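COPII coat assembly protein SEC16 (Saccharomyces cerevisiae, PDB 3MZK) helps initiate assembly of the COPII coat that forms transport vesicles at the endoplasmic reticulum, takes part in selecting cargo, and is also involved in autophagy. Local coordinates at residues B[14-19]-B[26-31]; B[64-69]-B[332-337]; B[355-360]-B[397-402]; B[361-366]-B[377-382]. All coordinates share one frame; numbering follows the deposited sequence.

Contact 1 (B[14-19]-B[26-31]); sequences FPIFHW and VYAVPP
Ile16, Phe17 and His18 pair with Ala28, Tyr27 and Val26 in an antiparallel beta hairpin, the two short strands running at 173° to each other with axes 4.4 Å apart. Ile16 with Ala28 and His18 with Val26 are hydrogen-bonded pairs, while Phe17 and Tyr27 form the non-hydrogen-bonded pair between them. Ile16 N donates to Ala28 O over 2.9 Å, in the carbonyl plane on a lone pair, and His18 N reaches Val26 O over 2.8 Å. Val26 O also receives a CA-H contact from Phe17 CA at 3.2 Å.

On the face holding Ile16, Ala28, Val26 and His18, Ile16 CD1 lies 4.1 Å from Ala28 CB. On the other face Phe17 CG stands anti to the backbone N (chi1 -170°), and the ring atom CD1 meets Tyr27 CB at 3.6 Å. Beyond the strand ends Pro15 CG meets Pro30 CD at 4.1 Å, the two proline side chains crossing at about a right angle.

Main-chain bonds thus hold the register; Ile16 with Ala28 and Phe17 with Tyr27 add apolar contact on the two faces. Strand 48-52 extends the sheet beyond Tyr27, while His18 ND1, hydrogen-bonded to the backbone of another protein's chain, brings the hairpin into that interface.

Contact 2 (B[64-69]-B[332-337]); sequences KSFPGP and SILWDE
Phe66, at the turn that follows helix 61-65, lays its ring against Leu334 of helix 330-344, in a buried junction between the N-terminal part of the chain and its helical domain. It is the first residue to leave helical backbone angles, and Pro67 after it is the centre of an inverse gamma turn, with a weak bond from Gly68 N to Phe66 O.

The hydrophobic half of the contact is a CH-pi interaction. Leu334 CD2 sits over the centre of the Phe66 ring, 3.5 Å from its centroid and 13° off the normal, so a single methyl group lies near all six ring carbons. Phe66 reaches it with CG anti to the backbone N (chi1 -171°), and the two side chains run alongside each other in opposite senses.

The polar half is the carboxylate of Glu337. Its side chain is extended, and OE1 comes within 3.9 Å of Phe66 CE2, the carboxylate turned 74° from the ring plane. OE2 reaches the backbone just after the turn, 3.5 Å from Pro69 C, and accepts a hydrogen bond from the next amide, Leu70 N. With OE1 taken by Tyr378 OH, both oxygens of this buried acid have partners, and the main chain after the turn is held through Leu70 N.

Trp83 of helix 77-94 meets Phe66 edge-to-face and also touches Leu334. Helix 372-387 lies against Phe66 and Pro69 through Tyr378, while Ile333 and Glu337 pack on helix 356-368. Phe66 is thus in contact with helices 77-94, 330-344 and 372-387.

Contact 3 (B[355-360]-B[397-402]); sequences ILPQKI and INLTRE
Leu399 reaches from helix 394-409 to three residues of helix 356-368, Leu356, Pro357 and Ile360, and divides its two methyl groups among them. Its CG is anti to the carbonyl carbon (chi1 -71°). Leu399 CD1 meets Leu356 at both CB and CD1, each at 4.0 Å, the two leucine side chains crossing at about a right angle. Leu399 CD2 lies instead against the proline ring, 3.9 Å from Pro357 CG, and against the tip of the isoleucine, 3.5 Å from Ile360 CD1. Ile360 extends that tip by keeping CD1 anti along its longer branch (chi2 179°), while its shorter branch puts CG2 4.0 Å from Glu402 O.

The side chains that meet are apolar, with Ile360 also lying on backbone carbonyls. Beside the contact, Arg401 NH2 donates to Asn398 OD1, which also bonds to the backbone of another protein's chain, and makes a weak hydrogen bond, part of a salt bridge, to Glu402 OE2.

The nearly parallel segments, at 6° with axes 10.6 Å apart, belong to the helical Sec23-binding domain. Helix 372-387 comes between them in sequence and touches both, Leu356 packing on Leu382 and Thr400 on Val386.

Contact 4 (B[361-366]-B[377-382]); sequences YHASLL and KYTDYL
Ala363 and Tyr378 mark the nearest backbone approach, 6.0 Å between CA atoms, of two consecutive antiparallel helices whose segments cross at -157° with axes 9.5 Å apart. They form a helical hairpin in the alpha-helical Sec23-binding domain, consistent with the ACE1 (ancestral coatomer element) fold of Sec16-like proteins.

At the closest approach Ala363 CB rests 4.0 Å from Tyr378 CB at the root of the aromatic side chain, and Thr379 CG2 is also near Ala363 CB. Farther out, Leu366 and His362 both approach the Tyr378 ring from the same side of its plane, the leucine nearer CD2 and the imidazole nearer CZ and OH. Leu366 CD1 touches Tyr378 CD2 at 4.0 Å, the leucine crossing the tyrosine at about a right angle. His362 has CG anti to the backbone N (chi1 -177°), and its imidazole meets the phenol obliquely, centroids 4.5 Å apart and planes at 61°.

The touching residues are all buried. The Tyr378 hydroxyl is hydrogen-bonded to OE1 of Glu337 in helix 330-344, while Ile333 of the same helix packs on His362, and Ala363 also touches Val406 of helix 394-409. The imidazole approaches the phenol through its ND1-CE1 side, with His362 CE1 3.4 Å from Tyr378 CZ.

From the N terminus, contact 1 closes first, a short hairpin that stands apart, its nearest atoms about 9 Å from contact 4. Contact 2 then spans some 260 residues, bringing the turn after helix 61-65 back to helix 330-344 late in the chain. Contacts 3 and 4 follow it in series: contact 3 joins helix 356-368 to helix 394-409, and contact 4 lies within that loop, joining helix 356-368 to helix 372-387. Contacts 2 to 4 form one continuous region. Gln358 is hydrogen-bonded to Ser332 and Asp336, Tyr378 OH to Glu337 and probably to Gly68 O, and Leu382 packs on Leu356 and Lys359.

Contact 1 (B[14-19]-B[26-31])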
loop_
_atom_site.group_PDB
_atom_site.type_symbol
_atom_site.label_atom_id
_atom_site.label_comp_id
_atom_site.label_asym_id
_atom_site.label_seq_id
_atom_site.Cartn_x
_atom_site.Cartn_y
_atom_site.Cartn_z
ATOM N N PHE B 14 32.369 59.929 -26.362
ATOM C CA PHE B 14 31.722 58.925 -25.499
ATOM C C PHE B 14 32.688 57.854 -24.988
ATOM O O PHE B 14 33.736 57.617 -25.583
ATOM C CB PHE B 14 30.599 58.211 -26.252
ATOM C CG PHE B 14 29.276 58.902 -26.177
ATOM C CD1 PHE B 14 28.587 58.969 -24.989
ATOM C CD2 PHE B 14 28.708 59.454 -27.306
ATOM C CE1 PHE B 14 27.360 59.598 -24.923
ATOM C CE2 PHE B 14 27.488 60.081 -27.244
ATOM C CZ PHE B 14 26.813 60.154 -26.052
ATOM N N PRO B 15 32.323 57.179 -23.892
ATOM C CA PRO B 15 33.175 56.097 -23.395
ATOM C C PRO B 15 33.292 54.978 -24.429
ATOM O O PRO B 15 32.489 54.904 -25.351
ATOM C CB PRO B 15 32.418 55.588 -22.160
ATOM C CG PRO B 15 31.483 56.676 -21.786
ATOM C CD PRO B 15 31.117 57.357 -23.066
ATOM N N ILE B 16 34.291 54.122 -24.273
ATOM C CA ILE B 16 34.428 52.949 -25.116
ATOM C C ILE B 16 34.845 51.789 -24.230
ATOM O O ILE B 16 35.657 51.973 -23.333
ATOM C CB ILE B 16 35.501 53.149 -26.203
ATOM C CG1 ILE B 16 35.182 54.370 -27.065
ATOM C CG2 ILE B 16 35.619 51.912 -27.085
ATOM C CD1 ILE B 16 36.398 54.885 -27.878
ATOM N N PHE B 17 34.283 50.608 -24.481
ATOM C CA PHE B 17 34.633 49.399 -23.743
ATOM C C PHE B 17 34.421 48.127 -24.571
ATOM O O PHE B 17 33.358 47.927 -25.154
ATOM C CB PHE B 17 33.811 49.305 -22.461
ATOM C CG PHE B 17 34.276 48.227 -21.529
ATOM C CD1 PHE B 17 35.158 48.521 -20.494
ATOM C CD2 PHE B 17 33.842 46.913 -21.691
ATOM C CE1 PHE B 17 35.591 47.532 -19.634
ATOM C CE2 PHE B 17 34.277 45.915 -20.837
ATOM C CZ PHE B 17 35.150 46.225 -19.804
ATOM N N HIS B 18 35.426 47.264 -24.616
ATOM C CA HIS B 18 35.310 46.016 -25.363
ATOM C C HIS B 18 36.072 44.867 -24.728
ATOM O O HIS B 18 37.187 45.030 -24.246
ATOM C CB HIS B 18 35.764 46.187 -26.815
ATOM C CG HIS B 18 34.765 46.890 -27.675
ATOM N ND1 HIS B 18 35.064 48.035 -28.379
ATOM C CD2 HIS B 18 33.467 46.610 -27.942
ATOM C CE1 HIS B 18 33.993 48.435 -29.040
ATOM N NE2 HIS B 18 33.009 47.590 -28.791
ATOM N N TRP B 19 35.456 43.695 -24.744
ATOM C CA TRP B 19 36.103 42.493 -24.274
ATOM C C TRP B 19 36.908 41.890 -25.406
ATOM O O TRP B 19 36.591 42.069 -26.574
ATOM C CB TRP B 19 35.052 41.495 -23.807
ATOM C CG TRP B 19 34.002 42.114 -22.949
ATOM C CD1 TRP B 19 32.865 42.739 -23.364
ATOM C CD2 TRP B 19 33.994 42.165 -21.521
ATOM N NE1 TRP B 19 32.146 43.180 -22.280
ATOM C CE2 TRP B 19 32.816 42.841 -21.137
ATOM C CE3 TRP B 19 34.867 41.701 -20.529
ATOM C CZ2 TRP B 19 32.487 43.065 -19.806
ATOM C CZ3 TRP B 19 34.544 41.935 -19.208
ATOM C CH2 TRP B 19 33.361 42.609 -18.856
ATOM N N VAL B 26 39.704 46.666 -23.534
ATOM C CA VAL B 26 40.029 48.010 -24.018
ATOM C C VAL B 26 38.937 48.953 -23.574
ATOM O O VAL B 26 37.751 48.659 -23.756
ATOM C CB VAL B 26 40.043 48.093 -25.558
ATOM C CG1 VAL B 26 40.589 49.449 -26.011
ATOM C CG2 VAL B 26 40.867 46.982 -26.141
ATOM N N TYR B 27 39.321 50.092 -23.014
ATOM C CA TYR B 27 38.327 51.110 -22.697
ATOM C C TYR B 27 38.868 52.520 -22.847
ATOM O O TYR B 27 40.076 52.736 -22.900
ATOM C CB TYR B 27 37.754 50.911 -21.293
ATOM C CG TYR B 27 38.771 51.063 -20.194
ATOM C CD1 TYR B 27 39.009 52.295 -19.607
ATOM C CD2 TYR B 27 39.501 49.979 -19.754
ATOM C CE1 TYR B 27 39.946 52.438 -18.604
ATOM C CE2 TYR B 27 40.442 50.112 -18.756
ATOM C CZ TYR B 27 40.658 51.341 -18.183
ATOM O OH TYR B 27 41.592 51.467 -17.185
ATOM N N ALA B 28 37.951 53.474 -22.933
ATOM C CA ALA B 28 38.293 54.888 -22.952
ATOM C C ALA B 28 37.225 55.623 -22.171
ATOM O O ALA B 28 36.031 55.394 -22.359
ATOM C CB ALA B 28 38.371 55.411 -24.377
ATOM N N VAL B 29 37.653 56.489 -21.268
ATOM C CA VAL B 29 36.711 57.223 -20.447
ATOM C C VAL B 29 37.037 58.699 -20.556
ATOM O O VAL B 29 38.114 59.129 -20.139
ATOM C CB VAL B 29 36.759 56.761 -18.983
ATOM C CG1 VAL B 29 35.647 57.424 -18.189
ATOM C CG2 VAL B 29 36.626 55.251 -18.921
ATOM N N PRO B 30 36.123 59.471 -21.160
ATOM C CA PRO B 30 36.317 60.910 -21.339
ATOM C C PRO B 30 36.563 61.603 -20.010
ATOM O O PRO B 30 35.970 61.206 -19.008
ATOM C CB PRO B 30 35.003 61.359 -21.971
ATOM C CG PRO B 30 34.564 60.135 -22.752
ATOM C CD PRO B 30 34.912 58.990 -21.844
ATOM N N PRO B 31 37.403 62.653 -20.011
ATOM C CA PRO B 31 37.896 63.258 -18.760
ATOM C C PRO B 31 36.907 64.261 -18.157
ATOM O O PRO B 31 36.083 64.867 -18.866
ATOM C CB PRO B 31 39.136 63.985 -19.210
ATOM C CG PRO B 31 38.704 64.557 -20.700
ATOM C CD PRO B 31 37.891 63.342 -21.232
#

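Contact 2 (B[64-69]-B[332-337])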
loop_
_atom_site.group_PDB
_atom_site.type_symbol
_atom_site.label_atom_id
_atom_site.label_comp_id
_atom_site.label_asym_id
_atom_site.label_seq_id
_atom_site.Cartn_x
_atom_site.Cartn_y
_atom_site.Cartn_z
ATOM N N LYS B 64 38.316 29.005 -8.525
ATOM C CA LYS B 64 39.698 28.549 -8.683
ATOM C C LYS B 64 40.027 27.360 -7.792
ATOM O O LYS B 64 40.812 26.492 -8.167
ATOM C CB LYS B 64 40.688 29.688 -8.412
ATOM N N SER B 65 39.418 27.320 -6.612
ATOM C CA SER B 65 39.742 26.302 -5.619
ATOM C C SER B 65 38.886 25.043 -5.757
ATOM O O SER B 65 39.289 23.963 -5.322
ATOM C CB SER B 65 39.600 26.879 -4.209
ATOM O OG SER B 65 38.289 27.373 -3.987
ATOM N N PHE B 66 37.707 25.189 -6.356
ATOM C CA PHE B 66 36.779 24.072 -6.539
ATOM C C PHE B 66 37.490 22.873 -7.157
ATOM O O PHE B 66 38.179 23.009 -8.170
ATOM C CB PHE B 66 35.600 24.509 -7.414
ATOM C CG PHE B 66 34.483 23.506 -7.482
ATOM C CD1 PHE B 66 33.754 23.182 -6.352
ATOM C CD2 PHE B 66 34.141 22.908 -8.685
ATOM C CE1 PHE B 66 32.713 22.263 -6.414
ATOM C CE2 PHE B 66 33.102 21.993 -8.752
ATOM C CZ PHE B 66 32.390 21.669 -7.614
ATOM N N PRO B 67 37.330 21.692 -6.536
ATOM C CA PRO B 67 38.001 20.442 -6.912
ATOM C C PRO B 67 37.599 19.926 -8.290
ATOM O O PRO B 67 36.784 19.011 -8.373
ATOM C CB PRO B 67 37.534 19.453 -5.836
ATOM C CG PRO B 67 37.113 20.298 -4.689
ATOM C CD PRO B 67 36.535 21.534 -5.306
ATOM N N GLY B 68 38.177 20.503 -9.343
ATOM C CA GLY B 68 37.940 20.070 -10.710
ATOM C C GLY B 68 36.501 19.690 -10.996
ATOM O O GLY B 68 35.594 20.085 -10.262
ATOM N N PRO B 69 36.278 18.930 -12.078
ATOM C CA PRO B 69 34.942 18.412 -12.395
ATOM C C PRO B 69 34.566 17.264 -11.468
ATOM O O PRO B 69 35.232 16.230 -11.492
ATOM C CB PRO B 69 35.099 17.880 -13.826
ATOM C CG PRO B 69 36.381 18.460 -14.336
ATOM C CD PRO B 69 37.250 18.635 -13.141
ATOM N N SER B 332 25.349 29.100 -8.161
ATOM C CA SER B 332 24.506 28.192 -8.934
ATOM C C SER B 332 25.321 27.146 -9.686
ATOM O O SER B 332 24.962 25.972 -9.710
ATOM C CB SER B 332 23.633 28.972 -9.916
ATOM O OG SER B 332 22.801 28.097 -10.656
ATOM N N ILE B 333 26.418 27.570 -10.305
ATOM C CA ILE B 333 27.265 26.632 -11.030
ATOM C C ILE B 333 27.735 25.517 -10.111
ATOM O O ILE B 333 27.615 24.336 -10.435
ATOM C CB ILE B 333 28.498 27.326 -11.623
ATOM C CG1 ILE B 333 28.076 28.378 -12.642
ATOM C CG2 ILE B 333 29.430 26.308 -12.271
ATOM C CD1 ILE B 333 29.245 29.144 -13.221
ATOM N N LEU B 334 28.272 25.906 -8.959
ATOM C CA LEU B 334 28.843 24.961 -8.011
ATOM C C LEU B 334 27.762 24.149 -7.295
ATOM O O LEU B 334 27.834 22.921 -7.231
ATOM C CB LEU B 334 29.733 25.696 -7.004
ATOM C CG LEU B 334 30.872 26.520 -7.612
ATOM C CD1 LEU B 334 31.624 27.289 -6.548
ATOM C CD2 LEU B 334 31.831 25.642 -8.399
ATOM N N TRP B 335 26.759 24.835 -6.758
ATOM C CA TRP B 335 25.644 24.147 -6.125
ATOM C C TRP B 335 25.068 23.094 -7.060
ATOM O O TRP B 335 24.914 21.934 -6.674
ATOM C CB TRP B 335 24.553 25.130 -5.719
ATOM C CG TRP B 335 24.939 25.986 -4.573
ATOM C CD1 TRP B 335 25.933 25.748 -3.672
ATOM C CD2 TRP B 335 24.348 27.234 -4.200
ATOM N NE1 TRP B 335 25.993 26.768 -2.753
ATOM C CE2 TRP B 335 25.030 27.694 -3.057
ATOM C CE3 TRP B 335 23.306 28.009 -4.723
ATOM C CZ2 TRP B 335 24.704 28.891 -2.424
ATOM C CZ3 TRP B 335 22.981 29.198 -4.093
ATOM C CH2 TRP B 335 23.678 29.627 -2.956
ATOM N N ASP B 336 24.758 23.491 -8.291
ATOM C CA ASP B 336 24.182 22.560 -9.250
ATOM C C ASP B 336 25.048 21.327 -9.468
ATOM O O ASP B 336 24.533 20.210 -9.528
ATOM C CB ASP B 336 23.878 23.248 -10.577
ATOM C CG ASP B 336 22.628 24.100 -10.512
ATOM O OD1 ASP B 336 21.817 23.875 -9.591
ATOM O OD2 ASP B 336 22.454 24.987 -11.379
ATOM N N GLU B 337 26.359 21.512 -9.570
ATOM C CA GLU B 337 27.240 20.366 -9.790
ATOM C C GLU B 337 27.367 19.483 -8.549
ATOM O O GLU B 337 27.434 18.259 -8.652
ATOM C CB GLU B 337 28.619 20.795 -10.287
ATOM C CG GLU B 337 29.514 19.612 -10.601
ATOM C CD GLU B 337 30.730 19.991 -11.414
ATOM O OE1 GLU B 337 30.826 21.163 -11.837
ATOM O OE2 GLU B 337 31.587 19.109 -11.633
#

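Contact 3 (B[355-360]-B[397-402])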
loop_
_atom_site.group_PDB
_atom_site.type_symbol
_atom_site.label_atom_id
_atom_site.label_comp_id
_atom_site.label_asym_id
_atom_site.label_seq_id
_atom_site.Cartn_x
_atom_site.Cartn_y
_atom_site.Cartn_z
ATOM N N ILE B 355 21.722 20.732 -17.113
ATOM C CA ILE B 355 22.786 21.592 -16.610
ATOM C C ILE B 355 24.098 21.486 -17.393
ATOM O O ILE B 355 25.070 22.173 -17.075
ATOM C CB ILE B 355 23.073 21.363 -15.106
ATOM C CG1 ILE B 355 23.823 20.050 -14.890
ATOM C CG2 ILE B 355 21.789 21.412 -14.304
ATOM C CD1 ILE B 355 24.532 19.980 -13.567
ATOM N N LEU B 356 24.132 20.636 -18.413
ATOM C CA LEU B 356 25.319 20.536 -19.262
ATOM C C LEU B 356 25.733 21.891 -19.841
ATOM O O LEU B 356 26.913 22.245 -19.823
ATOM C CB LEU B 356 25.117 19.506 -20.374
ATOM C CG LEU B 356 25.299 18.053 -19.931
ATOM C CD1 LEU B 356 24.678 17.079 -20.923
ATOM C CD2 LEU B 356 26.775 17.755 -19.724
ATOM N N PRO B 357 24.763 22.659 -20.363
ATOM C CA PRO B 357 25.097 24.009 -20.815
ATOM C C PRO B 357 25.807 24.804 -19.727
ATOM O O PRO B 357 26.782 25.490 -20.020
ATOM C CB PRO B 357 23.728 24.615 -21.106
ATOM C CG PRO B 357 22.916 23.452 -21.522
ATOM C CD PRO B 357 23.364 22.318 -20.662
ATOM N N GLN B 358 25.334 24.702 -18.489
ATOM C CA GLN B 358 25.923 25.460 -17.393
ATOM C C GLN B 358 27.359 25.025 -17.142
ATOM O O GLN B 358 28.198 25.843 -16.788
ATOM C CB GLN B 358 25.096 25.320 -16.116
ATOM C CG GLN B 358 25.488 26.292 -15.013
ATOM C CD GLN B 358 24.663 26.104 -13.744
ATOM O OE1 GLN B 358 24.143 27.066 -13.177
ATOM N NE2 GLN B 358 24.551 24.860 -13.291
ATOM N N LYS B 359 27.639 23.738 -17.331
ATOM C CA LYS B 359 28.993 23.216 -17.159
ATOM C C LYS B 359 29.957 23.781 -18.202
ATOM O O LYS B 359 31.102 24.117 -17.887
ATOM C CB LYS B 359 29.000 21.691 -17.224
ATOM C CG LYS B 359 28.311 21.016 -16.057
ATOM C CD LYS B 359 28.566 19.522 -16.080
ATOM C CE LYS B 359 27.777 18.804 -15.009
ATOM N NZ LYS B 359 27.913 17.331 -15.161
ATOM N N ILE B 360 29.492 23.873 -19.446
ATOM C CA ILE B 360 30.296 24.438 -20.523
ATOM C C ILE B 360 30.546 25.911 -20.239
ATOM O O ILE B 360 31.654 26.419 -20.417
ATOM C CB ILE B 360 29.599 24.286 -21.885
ATOM C CG1 ILE B 360 29.332 22.810 -22.187
ATOM C CG2 ILE B 360 30.434 24.912 -22.996
ATOM C CD1 ILE B 360 28.633 22.587 -23.506
ATOM N N ILE B 397 23.692 18.242 -30.515
ATOM C CA ILE B 397 24.389 18.915 -31.609
ATOM C C ILE B 397 24.903 20.294 -31.221
ATOM O O ILE B 397 26.042 20.651 -31.522
ATOM C CB ILE B 397 23.477 19.057 -32.834
ATOM C CG1 ILE B 397 23.017 17.674 -33.306
ATOM C CG2 ILE B 397 24.194 19.805 -33.943
ATOM C CD1 ILE B 397 21.788 17.703 -34.180
ATOM N N ASN B 398 24.051 21.066 -30.560
ATOM C CA ASN B 398 24.428 22.372 -30.035
ATOM C C ASN B 398 25.532 22.318 -28.983
ATOM O O ASN B 398 26.516 23.055 -29.076
ATOM C CB ASN B 398 23.204 23.085 -29.468
ATOM C CG ASN B 398 22.252 23.535 -30.548
ATOM O OD1 ASN B 398 22.675 23.880 -31.644
ATOM N ND2 ASN B 398 20.960 23.527 -30.251
ATOM N N LEU B 399 25.368 21.450 -27.986
ATOM C CA LEU B 399 26.387 21.283 -26.947
ATOM C C LEU B 399 27.742 20.930 -27.550
ATOM O O LEU B 399 28.781 21.384 -27.076
ATOM C CB LEU B 399 25.982 20.204 -25.940
ATOM C CG LEU B 399 24.844 20.535 -24.979
ATOM C CD1 LEU B 399 24.354 19.272 -24.284
ATOM C CD2 LEU B 399 25.287 21.578 -23.973
ATOM N N THR B 400 27.727 20.116 -28.596
ATOM C CA THR B 400 28.965 19.710 -29.238
ATOM C C THR B 400 29.668 20.918 -29.842
ATOM O O THR B 400 30.870 21.117 -29.654
ATOM C CB THR B 400 28.716 18.671 -30.333
ATOM O OG1 THR B 400 28.088 17.523 -29.756
ATOM C CG2 THR B 400 30.030 18.253 -30.969
ATOM N N ARG B 401 28.911 21.726 -30.569
ATOM C CA ARG B 401 29.466 22.921 -31.184
ATOM C C ARG B 401 30.010 23.859 -30.113
ATOM O O ARG B 401 31.166 24.276 -30.165
ATOM C CB ARG B 401 28.397 23.625 -32.018
ATOM C CG ARG B 401 28.816 24.978 -32.569
ATOM C CD ARG B 401 27.634 25.669 -33.222
ATOM N NE ARG B 401 26.418 25.500 -32.432
ATOM C CZ ARG B 401 26.130 26.213 -31.349
ATOM N NH1 ARG B 401 26.973 27.150 -30.930
ATOM N NH2 ARG B 401 25.003 25.990 -30.686
ATOM N N GLU B 402 29.164 24.174 -29.138
ATOM C CA GLU B 402 29.512 25.116 -28.085
ATOM C C GLU B 402 30.704 24.623 -27.285
ATOM O O GLU B 402 31.516 25.410 -26.802
ATOM C CB GLU B 402 28.314 25.345 -27.170
ATOM C CG GLU B 402 27.129 25.967 -27.884
ATOM C CD GLU B 402 25.894 26.044 -27.012
ATOM O OE1 GLU B 402 25.821 25.304 -26.001
ATOM O OE2 GLU B 402 24.995 26.847 -27.342
#

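Contact 4 (B[361-366]-B[377-382])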
loop_
_atom_site.group_PDB
_atom_site.type_symbol
_atom_site.label_atom_id
_atom_site.label_comp_id
_atom_site.label_asym_id
_atom_site.label_seq_id
_atom_site.Cartn_x
_atom_site.Cartn_y
_atom_site.Cartn_z
ATOM N N TYR B 361 29.501 26.590 -19.788
ATOM C CA TYR B 361 29.596 27.985 -19.385
ATOM C C TYR B 361 30.593 28.138 -18.241
ATOM O O TYR B 361 31.291 29.149 -18.139
ATOM C CB TYR B 361 28.210 28.479 -18.979
ATOM C CG TYR B 361 28.182 29.692 -18.089
ATOM C CD1 TYR B 361 28.655 30.917 -18.529
ATOM C CD2 TYR B 361 27.641 29.617 -16.813
ATOM C CE1 TYR B 361 28.605 32.030 -17.713
ATOM C CE2 TYR B 361 27.591 30.721 -15.992
ATOM C CZ TYR B 361 28.070 31.921 -16.445
ATOM O OH TYR B 361 28.010 33.012 -15.622
ATOM N N HIS B 362 30.653 27.119 -17.388
ATOM C CA HIS B 362 31.606 27.076 -16.287
ATOM C C HIS B 362 33.020 27.057 -16.863
ATOM O O HIS B 362 33.856 27.881 -16.502
ATOM C CB HIS B 362 31.344 25.837 -15.420
ATOM C CG HIS B 362 32.221 25.731 -14.209
ATOM N ND1 HIS B 362 32.238 24.613 -13.403
ATOM C CD2 HIS B 362 33.110 26.600 -13.669
ATOM C CE1 HIS B 362 33.103 24.795 -12.419
ATOM N NE2 HIS B 362 33.646 25.990 -12.557
ATOM N N ALA B 363 33.273 26.120 -17.772
ATOM C CA ALA B 363 34.567 26.029 -18.450
ATOM C C ALA B 363 34.941 27.336 -19.137
ATOM O O ALA B 363 36.098 27.738 -19.136
ATOM C CB ALA B 363 34.563 24.890 -19.455
ATOM N N SER B 364 33.954 27.993 -19.730
ATOM C CA SER B 364 34.168 29.286 -20.367
ATOM C C SER B 364 34.637 30.316 -19.344
ATOM O O SER B 364 35.523 31.122 -19.626
ATOM C CB SER B 364 32.883 29.762 -21.043
ATOM O OG SER B 364 33.113 30.889 -21.863
ATOM N N LEU B 365 34.043 30.282 -18.154
ATOM C CA LEU B 365 34.406 31.212 -17.090
ATOM C C LEU B 365 35.832 31.002 -16.595
ATOM O O LEU B 365 36.500 31.948 -16.172
ATOM C CB LEU B 365 33.429 31.108 -15.926
ATOM C CG LEU B 365 32.124 31.873 -16.134
ATOM C CD1 LEU B 365 31.133 31.530 -15.042
ATOM C CD2 LEU B 365 32.385 33.365 -16.171
ATOM N N LEU B 366 36.294 29.760 -16.647
ATOM C CA LEU B 366 37.664 29.448 -16.271
ATOM C C LEU B 366 38.646 30.034 -17.278
ATOM O O LEU B 366 39.700 30.543 -16.901
ATOM C CB LEU B 366 37.853 27.939 -16.155
ATOM C CG LEU B 366 37.132 27.302 -14.970
ATOM C CD1 LEU B 366 37.177 25.778 -15.042
ATOM C CD2 LEU B 366 37.731 27.809 -13.667
ATOM N N LYS B 377 40.312 20.257 -18.076
ATOM C CA LYS B 377 39.781 19.188 -17.232
ATOM C C LYS B 377 38.281 19.063 -17.441
ATOM O O LYS B 377 37.737 17.964 -17.423
ATOM C CB LYS B 377 40.082 19.438 -15.752
ATOM C CG LYS B 377 41.468 18.996 -15.306
ATOM C CD LYS B 377 41.612 19.085 -13.794
ATOM C CE LYS B 377 42.941 18.515 -13.329
ATOM N NZ LYS B 377 43.031 18.483 -11.843
ATOM N N TYR B 378 37.623 20.199 -17.651
ATOM C CA TYR B 378 36.181 20.228 -17.882
ATOM C C TYR B 378 35.797 19.865 -19.312
ATOM O O TYR B 378 34.957 18.996 -19.530
ATOM C CB TYR B 378 35.598 21.591 -17.511
ATOM C CG TYR B 378 35.093 21.654 -16.091
ATOM C CD1 TYR B 378 33.766 21.361 -15.792
ATOM C CD2 TYR B 378 35.943 21.984 -15.046
ATOM C CE1 TYR B 378 33.302 21.407 -14.489
ATOM C CE2 TYR B 378 35.488 22.034 -13.742
ATOM C CZ TYR B 378 34.170 21.745 -13.468
ATOM O OH TYR B 378 33.718 21.796 -12.166
ATOM N N THR B 379 36.408 20.529 -20.284
ATOM C CA THR B 379 36.107 20.244 -21.683
ATOM C C THR B 379 36.313 18.760 -21.997
ATOM O O THR B 379 35.503 18.145 -22.690
ATOM C CB THR B 379 36.936 21.120 -22.653
ATOM O OG1 THR B 379 38.313 20.726 -22.617
ATOM C CG2 THR B 379 36.809 22.590 -22.282
ATOM N N ASP B 380 37.390 18.185 -21.476
ATOM C CA ASP B 380 37.661 16.767 -21.680
ATOM C C ASP B 380 36.570 15.889 -21.070
ATOM O O ASP B 380 35.983 15.045 -21.754
ATOM C CB ASP B 380 39.031 16.395 -21.116
ATOM C CG ASP B 380 40.165 16.780 -22.049
ATOM O OD1 ASP B 380 39.908 17.462 -23.064
ATOM O OD2 ASP B 380 41.320 16.404 -21.764
ATOM N N TYR B 381 36.299 16.091 -19.785
ATOM C CA TYR B 381 35.251 15.338 -19.118
ATOM C C TYR B 381 33.919 15.515 -19.832
ATOM O O TYR B 381 33.176 14.552 -20.028
ATOM C CB TYR B 381 35.117 15.764 -17.656
ATOM C CG TYR B 381 33.864 15.240 -16.992
ATOM C CD1 TYR B 381 33.764 13.912 -16.593
ATOM C CD2 TYR B 381 32.777 16.074 -16.767
ATOM C CE1 TYR B 381 32.616 13.432 -15.990
ATOM C CE2 TYR B 381 31.625 15.605 -16.164
ATOM C CZ TYR B 381 31.550 14.283 -15.778
ATOM O OH TYR B 381 30.404 13.814 -15.174
ATOM N N LEU B 382 33.624 16.752 -20.222
ATOM C CA LEU B 382 32.349 17.062 -20.853
ATOM C C LEU B 382 32.229 16.401 -22.216
ATOM O O LEU B 382 31.131 16.065 -22.652
ATOM C CB LEU B 382 32.157 18.572 -20.967
ATOM C CG LEU B 382 31.889 19.293 -19.645
ATOM C CD1 LEU B 382 31.934 20.804 -19.822
ATOM C CD2 LEU B 382 30.553 18.852 -19.066
#